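Local coordinates for protein ATP-dependent RNA helicase HrpB (Escherichia coli, PDB 6EUD) that hydrolyses ATP to ADP and phosphate as a DExH-box RNA helicase of the DEAD-box helicase family that also binds single-stranded RNA, at residues 23-28 against 153-158; 28-33 against 177-182; 35-40 against 124-129; 277-282 against 321-326. One frame throughout, in Å; residues are numbered along the deposited sequence.

Interaction 1 of 4, residues 23-28 against 153-158; sequences APQVLL and LKLLIM
Leu156 and Leu28, on the same face of a parallel strand pair, both carry CG anti to the backbone N (chi1 180° and 172°). In Leu156 a chi2 of 55° then carries CD1 back over the neighbouring strand. This methyl settles 3.3 Å from Val26 O, and it also meets Leu28 CB at 3.8 Å and Val26 CG1 at 3.9 Å, so one branch bridges two residues that follow each other on this face. Leu28 and Met158 lie side by side and point the same way, with Leu28 CD2 against Met158 CG at 3.8 Å. The opposite face holds Leu27 and Ile157, and there Leu27 CD1 reaches Ile157 O at 3.4 Å.

Beneath this apolar cover the backbones form a regular parallel ladder. Val26 N donates to Leu155 O (2.8 Å), Ile157 N returns a bond to Val26 O (2.9 Å), and Leu28 N donates to Ile157 O (2.7 Å). The ladder fades toward Pro24, whose carbonyl oxygen instead accepts a bond from Gln146.

This is a buried strand pair of the RecA-like sheet of the ATP-binding domain, one strand in from its edge. Helix 133-145 packs on Gln25, Leu155 and Ile157, helix 40-45 covers Leu28, Leu156 and Met158 on the other face, and strands 120-125 and 176-178 continue the sheet on its two sides.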
loop_
_atom_site.group_PDB
_atom_site.type_symbol
_atom_site.label_atom_id
_atom_site.label_comp_id
_atom_site.label_asym_id
_atom_site.label_seq_id
_atom_site.Cartn_x
_atom_site.Cartn_y
_atom_site.Cartn_z
ATOM N N ALA A 23 17.771 -19.007 -23.830
ATOM C CA ALA A 23 16.807 -17.973 -23.486
ATOM C C ALA A 23 17.418 -16.848 -22.638
ATOM O O ALA A 23 18.427 -17.044 -21.954
ATOM C CB ALA A 23 15.618 -18.602 -22.760
ATOM N N PRO A 24 16.808 -15.654 -22.701
ATOM C CA PRO A 24 17.212 -14.527 -21.851
ATOM C C PRO A 24 16.828 -14.717 -20.367
ATOM O O PRO A 24 17.477 -14.134 -19.495
ATOM C CB PRO A 24 16.464 -13.338 -22.470
ATOM C CG PRO A 24 15.302 -13.939 -23.169
ATOM C CD PRO A 24 15.775 -15.266 -23.678
ATOM N N GLN A 25 15.798 -15.510 -20.080
ATOM C CA GLN A 25 15.482 -15.839 -18.692
ATOM C C GLN A 25 15.320 -17.355 -18.521
ATOM O O GLN A 25 14.745 -18.037 -19.372
ATOM C CB GLN A 25 14.210 -15.118 -18.223
ATOM C CG GLN A 25 14.263 -13.616 -18.336
ATOM C CD GLN A 25 14.001 -13.149 -19.758
ATOM O OE1 GLN A 25 13.274 -13.796 -20.515
ATOM N NE2 GLN A 25 14.635 -12.051 -20.143
ATOM N N VAL A 26 15.846 -17.875 -17.418
ATOM C CA VAL A 26 15.664 -19.273 -17.069
ATOM C C VAL A 26 15.145 -19.396 -15.643
ATOM O O VAL A 26 15.733 -18.846 -14.715
ATOM C CB VAL A 26 16.969 -20.062 -17.200
ATOM C CG1 VAL A 26 16.779 -21.470 -16.675
ATOM C CG2 VAL A 26 17.417 -20.090 -18.647
ATOM N N LEU A 27 14.039 -20.112 -15.472
ATOM C CA LEU A 27 13.461 -20.331 -14.149
ATOM C C LEU A 27 13.837 -21.708 -13.579
ATOM O O LEU A 27 13.563 -22.745 -14.193
ATOM C CB LEU A 27 11.941 -20.172 -14.218
ATOM C CG LEU A 27 11.132 -20.614 -12.994
ATOM C CD1 LEU A 27 11.600 -19.915 -11.713
ATOM C CD2 LEU A 27 9.638 -20.394 -13.218
ATOM N N LEU A 28 14.485 -21.717 -12.415
ATOM C CA LEU A 28 14.864 -22.970 -11.760
ATOM C C LEU A 28 14.137 -23.177 -10.435
ATOM O O LEU A 28 14.122 -22.307 -9.563
ATOM C CB LEU A 28 16.373 -23.035 -11.511
ATOM C CG LEU A 28 16.818 -24.227 -10.649
ATOM C CD1 LEU A 28 16.766 -25.562 -11.407
ATOM C CD2 LEU A 28 18.182 -23.997 -10.051
ATOM N N LEU A 153 22.896 -10.601 -21.744
ATOM C CA LEU A 153 22.832 -10.756 -20.290
ATOM C C LEU A 153 21.788 -11.796 -19.884
ATOM O O LEU A 153 20.588 -11.543 -19.969
ATOM C CB LEU A 153 22.526 -9.408 -19.622
ATOM C CG LEU A 153 22.245 -9.432 -18.111
ATOM C CD1 LEU A 153 23.491 -9.780 -17.293
ATOM C CD2 LEU A 153 21.642 -8.107 -17.653
ATOM N N LYS A 154 22.244 -12.964 -19.440
ATOM C CA LYS A 154 21.336 -14.056 -19.085
ATOM C C LYS A 154 20.805 -13.852 -17.675
ATOM O O LYS A 154 21.330 -13.023 -16.933
ATOM C CB LYS A 154 22.042 -15.407 -19.199
ATOM C CG LYS A 154 22.599 -15.686 -20.572
ATOM C CD LYS A 154 23.382 -16.975 -20.581
ATOM C CE LYS A 154 24.032 -17.215 -21.931
ATOM N NZ LYS A 154 24.822 -18.481 -21.931
ATOM N N LEU A 155 19.787 -14.623 -17.297
ATOM C CA LEU A 155 19.117 -14.411 -16.016
ATOM C C LEU A 155 18.550 -15.703 -15.421
ATOM O O LEU A 155 17.662 -16.338 -16.010
ATOM C CB LEU A 155 18.001 -13.372 -16.191
ATOM C CG LEU A 155 17.292 -12.840 -14.955
ATOM C CD1 LEU A 155 18.316 -12.203 -14.050
ATOM C CD2 LEU A 155 16.226 -11.848 -15.359
ATOM N N LEU A 156 19.058 -16.088 -14.251
ATOM C CA LEU A 156 18.570 -17.287 -13.577
ATOM C C LEU A 156 17.744 -16.994 -12.321
ATOM O O LEU A 156 18.242 -16.470 -11.325
ATOM C CB LEU A 156 19.738 -18.196 -13.203
ATOM C CG LEU A 156 19.331 -19.486 -12.480
ATOM C CD1 LEU A 156 18.307 -20.266 -13.302
ATOM C CD2 LEU A 156 20.555 -20.333 -12.238
ATOM N N ILE A 157 16.477 -17.367 -12.358
ATOM C CA ILE A 157 15.627 -17.169 -11.199
ATOM C C ILE A 157 15.416 -18.498 -10.489
ATOM O O ILE A 157 14.889 -19.452 -11.069
ATOM C CB ILE A 157 14.288 -16.538 -11.604
ATOM C CG1 ILE A 157 14.562 -15.228 -12.339
ATOM C CG2 ILE A 157 13.403 -16.305 -10.386
ATOM C CD1 ILE A 157 13.342 -14.561 -12.884
ATOM N N MET A 158 15.858 -18.558 -9.236
ATOM C CA MET A 158 15.777 -19.779 -8.445
ATOM C C MET A 158 14.698 -19.674 -7.388
ATOM O O MET A 158 14.707 -18.779 -6.541
ATOM C CB MET A 158 17.105 -20.085 -7.760
ATOM C CG MET A 158 18.270 -20.412 -8.684
ATOM S SD MET A 158 19.711 -20.812 -7.680
ATOM C CE MET A 158 20.926 -21.136 -8.937
HETATM O O HOH W 1 18.884 -16.409 -18.817
#

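Interaction 2 of 4, residues 28-33 against 177-182; sequences LSAPTG and VISEGR
Ser29 O takes the shortest polar bond of this contact, from Ser179 N at 2.7 Å. The companion bond runs from Ser29 N to Val177 O at 3.0 Å. Ser29 thus faces strand 176-178 and the residue after it with both its backbone groups, as a residue in a parallel ladder does, while its hydroxyl is engaged elsewhere, by the carbonyl oxygens of Thr161 and Leu162.

Side chains add a modest apolar seal. Leu28 directs CD1 over the edge strand, 3.2 Å from Val177 O and 3.8 Å from Val177 CG1. Further along, Ala30 CB rests on Ser179 CB at 3.6 Å. Ser179 OG stands anti to its backbone N (chi1 161°) and also lies near Ala30 CB, at 3.8 Å. Ser179 O receives a CA-H contact from Ala30 CA at 3.3 Å, and beside it Pro31 CD approaches the same oxygen at 3.2 Å. The proline ring closes the contact here.

Ala30 and Pro31 open the P-loop (Walker A, helicase motif I), predicted to bind ATP, so the loop departs directly from the end of this pairing. Strand 26-29 is flanked by strand 154-159 on its other side, strand 176-178 is an outermost strand of the sheet, and helix 13-20 packs against Val177.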
loop_
_atom_site.group_PDB
_atom_site.type_symbol
_atom_site.label_atom_id
_atom_site.label_comp_id
_atom_site.label_asym_id
_atom_site.label_seq_id
_atom_site.Cartn_x
_atom_site.Cartn_y
_atom_site.Cartn_z
ATOM N N LEU A 28 14.485 -21.717 -12.415
ATOM C CA LEU A 28 14.864 -22.970 -11.760
ATOM C C LEU A 28 14.137 -23.177 -10.435
ATOM O O LEU A 28 14.122 -22.307 -9.563
ATOM C CB LEU A 28 16.373 -23.035 -11.511
ATOM C CG LEU A 28 16.818 -24.227 -10.649
ATOM C CD1 LEU A 28 16.766 -25.562 -11.407
ATOM C CD2 LEU A 28 18.182 -23.997 -10.051
ATOM N N SER A 29 13.541 -24.355 -10.306
ATOM C CA SER A 29 12.850 -24.771 -9.100
ATOM C C SER A 29 13.548 -26.003 -8.503
ATOM O O SER A 29 13.824 -26.975 -9.206
ATOM C CB SER A 29 11.386 -25.058 -9.423
ATOM O OG SER A 29 10.721 -25.618 -8.315
ATOM N N ALA A 30 13.852 -25.939 -7.210
ATOM C CA ALA A 30 14.577 -27.000 -6.518
ATOM C C ALA A 30 14.500 -26.791 -5.009
ATOM O O ALA A 30 14.582 -25.652 -4.549
ATOM C CB ALA A 30 16.031 -27.039 -6.971
ATOM N N PRO A 31 14.347 -27.886 -4.234
ATOM C CA PRO A 31 14.340 -27.821 -2.764
ATOM C C PRO A 31 15.577 -27.099 -2.242
ATOM O O PRO A 31 16.581 -27.028 -2.947
ATOM C CB PRO A 31 14.332 -29.296 -2.336
ATOM C CG PRO A 31 14.769 -30.070 -3.560
ATOM C CD PRO A 31 14.261 -29.273 -4.724
ATOM N N THR A 32 15.515 -26.565 -1.030
ATOM C CA THR A 32 16.554 -25.640 -0.588
ATOM C C THR A 32 17.876 -26.326 -0.212
ATOM O O THR A 32 18.956 -25.770 -0.430
ATOM C CB THR A 32 16.059 -24.794 0.600
ATOM O OG1 THR A 32 17.008 -23.757 0.887
ATOM C CG2 THR A 32 15.835 -25.660 1.836
ATOM N N GLY A 33 17.797 -27.535 0.333
ATOM C CA GLY A 33 18.990 -28.246 0.747
ATOM C C GLY A 33 19.606 -29.038 -0.388
ATOM O O GLY A 33 20.564 -29.785 -0.190
ATOM N N VAL A 177 12.870 -25.159 -15.349
ATOM C CA VAL A 177 13.755 -26.283 -15.096
ATOM C C VAL A 177 13.551 -26.785 -13.674
ATOM O O VAL A 177 13.872 -26.092 -12.720
ATOM C CB VAL A 177 15.223 -25.885 -15.320
ATOM C CG1 VAL A 177 16.154 -26.976 -14.839
ATOM C CG2 VAL A 177 15.467 -25.570 -16.796
ATOM N N ILE A 178 13.010 -27.990 -13.536
ATOM C CA ILE A 178 12.583 -28.481 -12.225
ATOM C C ILE A 178 13.473 -29.574 -11.641
ATOM O O ILE A 178 13.661 -30.636 -12.234
ATOM C CB ILE A 178 11.143 -29.029 -12.271
ATOM C CG1 ILE A 178 10.175 -27.931 -12.718
ATOM C CG2 ILE A 178 10.756 -29.575 -10.900
ATOM C CD1 ILE A 178 8.725 -28.335 -12.742
ATOM N N SER A 179 14.016 -29.300 -10.468
ATOM C CA SER A 179 14.662 -30.321 -9.676
ATOM C C SER A 179 13.757 -30.664 -8.502
ATOM O O SER A 179 13.344 -29.782 -7.753
ATOM C CB SER A 179 16.026 -29.838 -9.191
ATOM O OG SER A 179 16.496 -30.599 -8.091
ATOM N N GLU A 180 13.420 -31.934 -8.344
ATOM C CA GLU A 180 12.643 -32.323 -7.175
ATOM C C GLU A 180 13.149 -33.631 -6.604
ATOM O O GLU A 180 13.668 -34.491 -7.324
ATOM C CB GLU A 180 11.147 -32.428 -7.506
ATOM C CG GLU A 180 10.670 -33.819 -7.922
ATOM C CD GLU A 180 9.176 -33.875 -8.209
ATOM O OE1 GLU A 180 8.523 -32.807 -8.209
ATOM O OE2 GLU A 180 8.656 -34.989 -8.439
ATOM N N GLY A 181 13.006 -33.758 -5.291
ATOM C CA GLY A 181 13.378 -34.972 -4.597
ATOM C C GLY A 181 12.143 -35.753 -4.214
ATOM O O GLY A 181 11.050 -35.488 -4.720
ATOM N N ARG A 182 12.318 -36.720 -3.319
ATOM C CA ARG A 182 11.204 -37.537 -2.864
ATOM C C ARG A 182 10.351 -36.730 -1.901
ATOM O O ARG A 182 10.833 -36.245 -0.880
ATOM C CB ARG A 182 11.698 -38.826 -2.208
ATOM C CG ARG A 182 12.421 -39.757 -3.179
ATOM C CD ARG A 182 12.701 -41.099 -2.555
ATOM N NE ARG A 182 12.197 -42.198 -3.384
ATOM C CZ ARG A 182 12.938 -42.916 -4.221
ATOM N NH1 ARG A 182 14.232 -42.669 -4.332
ATOM N NH2 ARG A 182 12.398 -43.899 -4.929
#

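Interaction 3 of 4, residues 35-40 against 124-129; sequences GKSTWL and ILDEFH
The backbones of Ser37 and Asp126 come no closer than 7.5 Å between CA atoms, and the P-loop faces the end of strand 120-125 through side chains rather than a ladder. Glu127, just past the strand, adopts left-handed backbone angles (phi 50°). Lys36 spans the gap with an extended chain that bends at its last torsion, where chi4 of 58° turns NZ toward the acids. NZ forms a salt bridge with Glu127 OE2 at 2.7 Å and a longer one, weak as a hydrogen bond, with Asp126 OD2 at 3.3 Å; it also bonds weakly to Ser37 OG (3.5 Å). The other oxygen of the aspartate is taken by Ser37, whose OG donates to Asp126 OD1 at 2.9 Å from the syn side, tilted 19° out of the carboxylate plane. An alanine in place of Asp126 would probably leave Ser37 OG without this acceptor and Lys36 NZ with Glu127 as its one remaining acid here.

The P-loop (Walker A) here meets the DEFH box (Walker B). In related P-loop NTPases these elements handle the nucleotide phosphates and magnesium, so a lysine gripped by acids is consistent with a site whose bonds rearrange when ATP binds.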
loop_
_atom_site.group_PDB
_atom_site.type_symbol
_atom_site.label_atom_id
_atom_site.label_comp_id
_atom_site.label_asym_id
_atom_site.label_seq_id
_atom_site.Cartn_x
_atom_site.Cartn_y
_atom_site.Cartn_z
ATOM N N GLY A 35 21.225 -27.907 -2.793
ATOM C CA GLY A 35 22.510 -27.333 -3.145
ATOM C C GLY A 35 22.432 -26.343 -4.288
ATOM O O GLY A 35 23.447 -26.022 -4.909
ATOM N N LYS A 36 21.229 -25.851 -4.572
ATOM C CA LYS A 36 21.042 -24.910 -5.675
ATOM C C LYS A 36 21.822 -23.619 -5.427
ATOM O O LYS A 36 22.209 -22.929 -6.368
ATOM C CB LYS A 36 19.557 -24.601 -5.885
ATOM C CG LYS A 36 18.860 -24.003 -4.671
ATOM C CD LYS A 36 17.417 -23.620 -4.988
ATOM C CE LYS A 36 16.666 -23.202 -3.730
ATOM N NZ LYS A 36 17.333 -22.063 -3.063
ATOM N N SER A 37 22.062 -23.321 -4.153
ATOM C CA SER A 37 22.781 -22.121 -3.739
ATOM C C SER A 37 24.263 -22.404 -3.466
ATOM O O SER A 37 25.145 -21.618 -3.834
ATOM C CB SER A 37 22.130 -21.532 -2.482
ATOM O OG SER A 37 20.718 -21.537 -2.585
ATOM N N THR A 38 24.521 -23.537 -2.818
ATOM C CA THR A 38 25.849 -23.870 -2.322
ATOM C C THR A 38 26.643 -24.744 -3.288
ATOM O O THR A 38 27.682 -25.306 -2.932
ATOM C CB THR A 38 25.754 -24.586 -0.964
ATOM O OG1 THR A 38 24.820 -25.671 -1.057
ATOM C CG2 THR A 38 25.292 -23.615 0.113
ATOM N N TRP A 39 26.156 -24.862 -4.514
ATOM C CA TRP A 39 26.868 -25.649 -5.501
ATOM C C TRP A 39 26.712 -25.041 -6.871
ATOM O O TRP A 39 27.685 -24.575 -7.452
ATOM C CB TRP A 39 26.372 -27.095 -5.508
ATOM C CG TRP A 39 27.254 -28.021 -6.277
ATOM C CD1 TRP A 39 28.457 -28.513 -5.874
ATOM C CD2 TRP A 39 27.002 -28.582 -7.573
ATOM N NE1 TRP A 39 28.976 -29.339 -6.837
ATOM C CE2 TRP A 39 28.102 -29.405 -7.890
ATOM C CE3 TRP A 39 25.955 -28.472 -8.496
ATOM C CZ2 TRP A 39 28.187 -30.113 -9.095
ATOM C CZ3 TRP A 39 26.044 -29.184 -9.697
ATOM C CH2 TRP A 39 27.151 -29.989 -9.981
ATOM N N LEU A 40 25.476 -25.021 -7.363
ATOM C CA LEU A 40 25.176 -24.662 -8.754
ATOM C C LEU A 40 25.896 -23.421 -9.343
ATOM O O LEU A 40 26.261 -23.436 -10.522
ATOM C CB LEU A 40 23.662 -24.489 -8.912
ATOM C CG LEU A 40 23.144 -24.353 -10.346
ATOM C CD1 LEU A 40 23.772 -25.385 -11.282
ATOM C CD2 LEU A 40 21.640 -24.472 -10.367
ATOM N N ILE A 124 21.759 -14.114 -10.935
ATOM C CA ILE A 124 20.927 -15.120 -10.286
ATOM C C ILE A 124 20.153 -14.544 -9.098
ATOM O O ILE A 124 20.751 -14.021 -8.154
ATOM C CB ILE A 124 21.769 -16.303 -9.794
ATOM C CG1 ILE A 124 22.683 -16.808 -10.915
ATOM C CG2 ILE A 124 20.866 -17.413 -9.258
ATOM C CD1 ILE A 124 23.620 -17.905 -10.483
ATOM N N LEU A 125 18.824 -14.648 -9.158
ATOM C CA LEU A 125 17.947 -14.200 -8.083
ATOM C C LEU A 125 17.504 -15.389 -7.239
ATOM O O LEU A 125 16.616 -16.149 -7.635
ATOM C CB LEU A 125 16.725 -13.471 -8.644
ATOM C CG LEU A 125 16.975 -12.289 -9.580
ATOM C CD1 LEU A 125 15.663 -11.709 -10.048
ATOM C CD2 LEU A 125 17.799 -11.241 -8.880
ATOM N N ASP A 126 18.115 -15.540 -6.070
ATOM C CA ASP A 126 17.884 -16.713 -5.249
ATOM C C ASP A 126 16.726 -16.504 -4.269
ATOM O O ASP A 126 16.382 -15.374 -3.948
ATOM C CB ASP A 126 19.174 -17.084 -4.507
ATOM C CG ASP A 126 19.176 -18.515 -4.027
ATOM O OD1 ASP A 126 19.872 -18.800 -3.036
ATOM O OD2 ASP A 126 18.474 -19.355 -4.634
ATOM N N GLU A 127 16.141 -17.608 -3.806
ATOM C CA GLU A 127 14.994 -17.597 -2.898
ATOM C C GLU A 127 13.891 -16.678 -3.412
ATOM O O GLU A 127 13.301 -15.920 -2.653
ATOM C CB GLU A 127 15.429 -17.185 -1.489
ATOM C CG GLU A 127 16.682 -17.910 -1.004
ATOM C CD GLU A 127 16.507 -19.426 -0.903
ATOM O OE1 GLU A 127 15.398 -19.888 -0.563
ATOM O OE2 GLU A 127 17.483 -20.161 -1.169
ATOM N N PHE A 128 13.609 -16.760 -4.709
ATOM C CA PHE A 128 12.651 -15.849 -5.332
ATOM C C PHE A 128 11.212 -16.033 -4.832
ATOM O O PHE A 128 10.402 -15.112 -4.891
ATOM C CB PHE A 128 12.663 -15.998 -6.857
ATOM C CG PHE A 128 11.903 -14.909 -7.555
ATOM C CD1 PHE A 128 10.591 -15.101 -7.959
ATOM C CD2 PHE A 128 12.492 -13.668 -7.766
ATOM C CE1 PHE A 128 9.880 -14.076 -8.570
ATOM C CE2 PHE A 128 11.789 -12.646 -8.381
ATOM C CZ PHE A 128 10.475 -12.862 -8.780
ATOM N N HIS A 129 10.901 -17.226 -4.352
ATOM C CA HIS A 129 9.570 -17.541 -3.857
ATOM C C HIS A 129 9.149 -16.672 -2.664
ATOM O O HIS A 129 7.966 -16.606 -2.339
ATOM C CB HIS A 129 9.517 -19.001 -3.453
ATOM C CG HIS A 129 10.525 -19.345 -2.412
ATOM N ND1 HIS A 129 11.821 -19.698 -2.722
ATOM C CD2 HIS A 129 10.447 -19.336 -1.062
ATOM C CE1 HIS A 129 12.492 -19.912 -1.604
ATOM N NE2 HIS A 129 11.679 -19.704 -0.583
#

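Interaction 4 of 4, residues 277-282 against 321-326; sequences IAETSL and TQRAGR
Glu279 and Arg323 cross with their flat ends steeply inclined, the carboxylate and guanidinium planes lying 64° apart. Arg323 NE donates to Glu279 OE1 at 3.1 Å within its own guanidinium plane, yet it meets that oxygen from above the carboxylate plane, 35° out of it. Arg323 has a second acid in Asp292, which pairs with NH1. The aliphatic part of the glutamate lies against the helix, its CG 3.6 Å from Gln322 CG and 3.8 Å from Arg323 CG.

Gln322 crosses Thr280 at about a right angle, with CG 3.5 Å from Thr280 CG2. A bend at chi2 (72°) then turns CD, the start of the amide, out of line with the chain. NE2 donates to Glu279 O at 3.2 Å, the acceptor lying in the amide plane. The same NE2 sits over the centre of the Arg326 guanidinium, 3.9 Å above its plane, whereas Ala278 O lies at that group's edge. Glu279 is thus engaged by the helix through backbone and side chain alike. An alanine at Glu279 would probably leave Arg323 NE without its acceptor here and open a gap beside Gln322 CG, although the backbone bond could persist.

By sequence the helical segment begins motif VI (QRAGRAGR) and the loop belongs to motif V of the second RecA-like domain. Arg326 lies beside backbone oxygens of that loop and close to Thr32 of the P-loop, consistent with a place at the ATP cleft between the domains.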
loop_
_atom_site.group_PDB
_atom_site.type_symbol
_atom_site.label_atom_id
_atom_site.label_comp_id
_atom_site.label_asym_id
_atom_site.label_seq_id
_atom_site.Cartn_x
_atom_site.Cartn_y
_atom_site.Cartn_z
ATOM N N ILE A 277 10.645 -19.389 8.522
ATOM C CA ILE A 277 11.937 -19.629 7.897
ATOM C C ILE A 277 12.139 -21.134 7.668
ATOM O O ILE A 277 12.965 -21.540 6.851
ATOM C CB ILE A 277 13.091 -19.086 8.741
ATOM C CG1 ILE A 277 13.348 -19.995 9.942
ATOM C CG2 ILE A 277 12.770 -17.673 9.198
ATOM C CD1 ILE A 277 14.675 -19.755 10.600
ATOM N N ALA A 278 11.380 -21.959 8.387
ATOM C CA ALA A 278 11.476 -23.402 8.213
ATOM C C ALA A 278 10.577 -23.881 7.068
ATOM O O ALA A 278 10.609 -25.049 6.681
ATOM C CB ALA A 278 11.124 -24.116 9.508
ATOM N N GLU A 279 9.794 -22.962 6.517
ATOM C CA GLU A 279 8.811 -23.304 5.500
ATOM C C GLU A 279 9.454 -23.683 4.165
ATOM O O GLU A 279 8.997 -24.611 3.496
ATOM C CB GLU A 279 7.832 -22.140 5.305
ATOM C CG GLU A 279 6.613 -22.472 4.447
ATOM C CD GLU A 279 5.713 -21.266 4.202
ATOM O OE1 GLU A 279 5.189 -20.689 5.188
ATOM O OE2 GLU A 279 5.533 -20.902 3.014
ATOM N N THR A 280 10.503 -22.965 3.770
ATOM C CA THR A 280 11.146 -23.196 2.473
ATOM C C THR A 280 12.661 -23.037 2.535
ATOM O O THR A 280 13.378 -23.760 1.857
ATOM C CB THR A 280 10.619 -22.231 1.364
ATOM O OG1 THR A 280 10.959 -20.877 1.700
ATOM C CG2 THR A 280 9.112 -22.348 1.173
ATOM N N SER A 281 13.137 -22.092 3.345
ATOM C CA SER A 281 14.553 -21.704 3.351
ATOM C C SER A 281 15.455 -22.611 4.175
ATOM O O SER A 281 16.661 -22.699 3.936
ATOM C CB SER A 281 14.707 -20.279 3.878
ATOM O OG SER A 281 14.564 -20.239 5.283
ATOM N N LEU A 282 14.868 -23.267 5.163
ATOM C CA LEU A 282 15.634 -24.077 6.090
ATOM C C LEU A 282 15.109 -25.504 6.077
ATOM O O LEU A 282 13.896 -25.734 6.032
ATOM C CB LEU A 282 15.559 -23.471 7.490
ATOM C CG LEU A 282 16.740 -23.652 8.433
ATOM C CD1 LEU A 282 18.044 -23.449 7.689
ATOM C CD2 LEU A 282 16.610 -22.637 9.548
ATOM N N THR A 321 0.180 -25.561 2.540
ATOM C CA THR A 321 0.569 -26.764 1.813
ATOM C C THR A 321 2.090 -26.938 1.828
ATOM O O THR A 321 2.595 -28.045 2.011
ATOM C CB THR A 321 0.040 -26.729 0.369
ATOM O OG1 THR A 321 -1.390 -26.827 0.409
ATOM C CG2 THR A 321 0.575 -27.878 -0.432
ATOM N N GLN A 322 2.823 -25.844 1.663
ATOM C CA GLN A 322 4.276 -25.921 1.750
ATOM C C GLN A 322 4.694 -26.377 3.165
ATOM O O GLN A 322 5.590 -27.208 3.312
ATOM C CB GLN A 322 4.907 -24.587 1.386
ATOM C CG GLN A 322 6.411 -24.548 1.459
ATOM C CD GLN A 322 7.099 -25.324 0.345
ATOM O OE1 GLN A 322 6.531 -25.524 -0.733
ATOM N NE2 GLN A 322 8.338 -25.755 0.598
ATOM N N ARG A 323 4.004 -25.877 4.188
ATOM C CA ARG A 323 4.277 -26.262 5.570
ATOM C C ARG A 323 3.972 -27.730 5.824
ATOM O O ARG A 323 4.718 -28.408 6.516
ATOM C CB ARG A 323 3.463 -25.414 6.539
ATOM C CG ARG A 323 3.976 -24.030 6.682
ATOM C CD ARG A 323 3.077 -23.155 7.547
ATOM N NE ARG A 323 3.627 -21.803 7.564
ATOM C CZ ARG A 323 3.302 -20.861 8.436
ATOM N NH1 ARG A 323 2.416 -21.105 9.390
ATOM N NH2 ARG A 323 3.876 -19.670 8.358
ATOM N N ALA A 324 2.863 -28.214 5.279
ATOM C CA ALA A 324 2.495 -29.616 5.400
ATOM C C ALA A 324 3.563 -30.519 4.766
ATOM O O ALA A 324 3.900 -31.571 5.304
ATOM C CB ALA A 324 1.140 -29.858 4.757
ATOM N N GLY A 325 4.117 -30.087 3.637
ATOM C CA GLY A 325 5.099 -30.882 2.917
ATOM C C GLY A 325 6.406 -31.023 3.663
ATOM O O GLY A 325 7.230 -31.871 3.317
ATOM N N ARG A 326 6.610 -30.190 4.681
ATOM C CA ARG A 326 7.773 -30.336 5.554
ATOM C C ARG A 326 7.659 -31.597 6.442
ATOM O O ARG A 326 8.647 -32.031 7.049
ATOM C CB ARG A 326 7.984 -29.068 6.410
ATOM C CG ARG A 326 8.503 -27.864 5.606
ATOM C CD ARG A 326 9.175 -28.341 4.345
ATOM N NE ARG A 326 10.289 -27.522 3.899
ATOM C CZ ARG A 326 10.932 -27.749 2.759
ATOM N NH1 ARG A 326 10.542 -28.758 1.989
ATOM N NH2 ARG A 326 11.951 -26.980 2.388
#

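Interactions 1 and 2 share strand 26-29, which is paired on one side with 154-159 and on the other with 176-178; the first is deep apolar core, the second a half-buried margin where the sheet releases the P-loop. Interaction 3 is also buried but ionic, set between the P-loop and the C-terminal end of strand 120-125 of that same sheet. Interaction 4, partly buried, belongs to the second helicase domain and mixes a salt bridge with a side-chain amide hydrogen bond to a backbone carbonyl. The two domains meet where Thr32 OG1 bonds to Ser281 O (3.2 Å) and His129 NE2 to Thr280 OG1 (2.7 Å). Chemistry thus shifts from a backbone ladder under apolar side chains to a polar network toward the cleft.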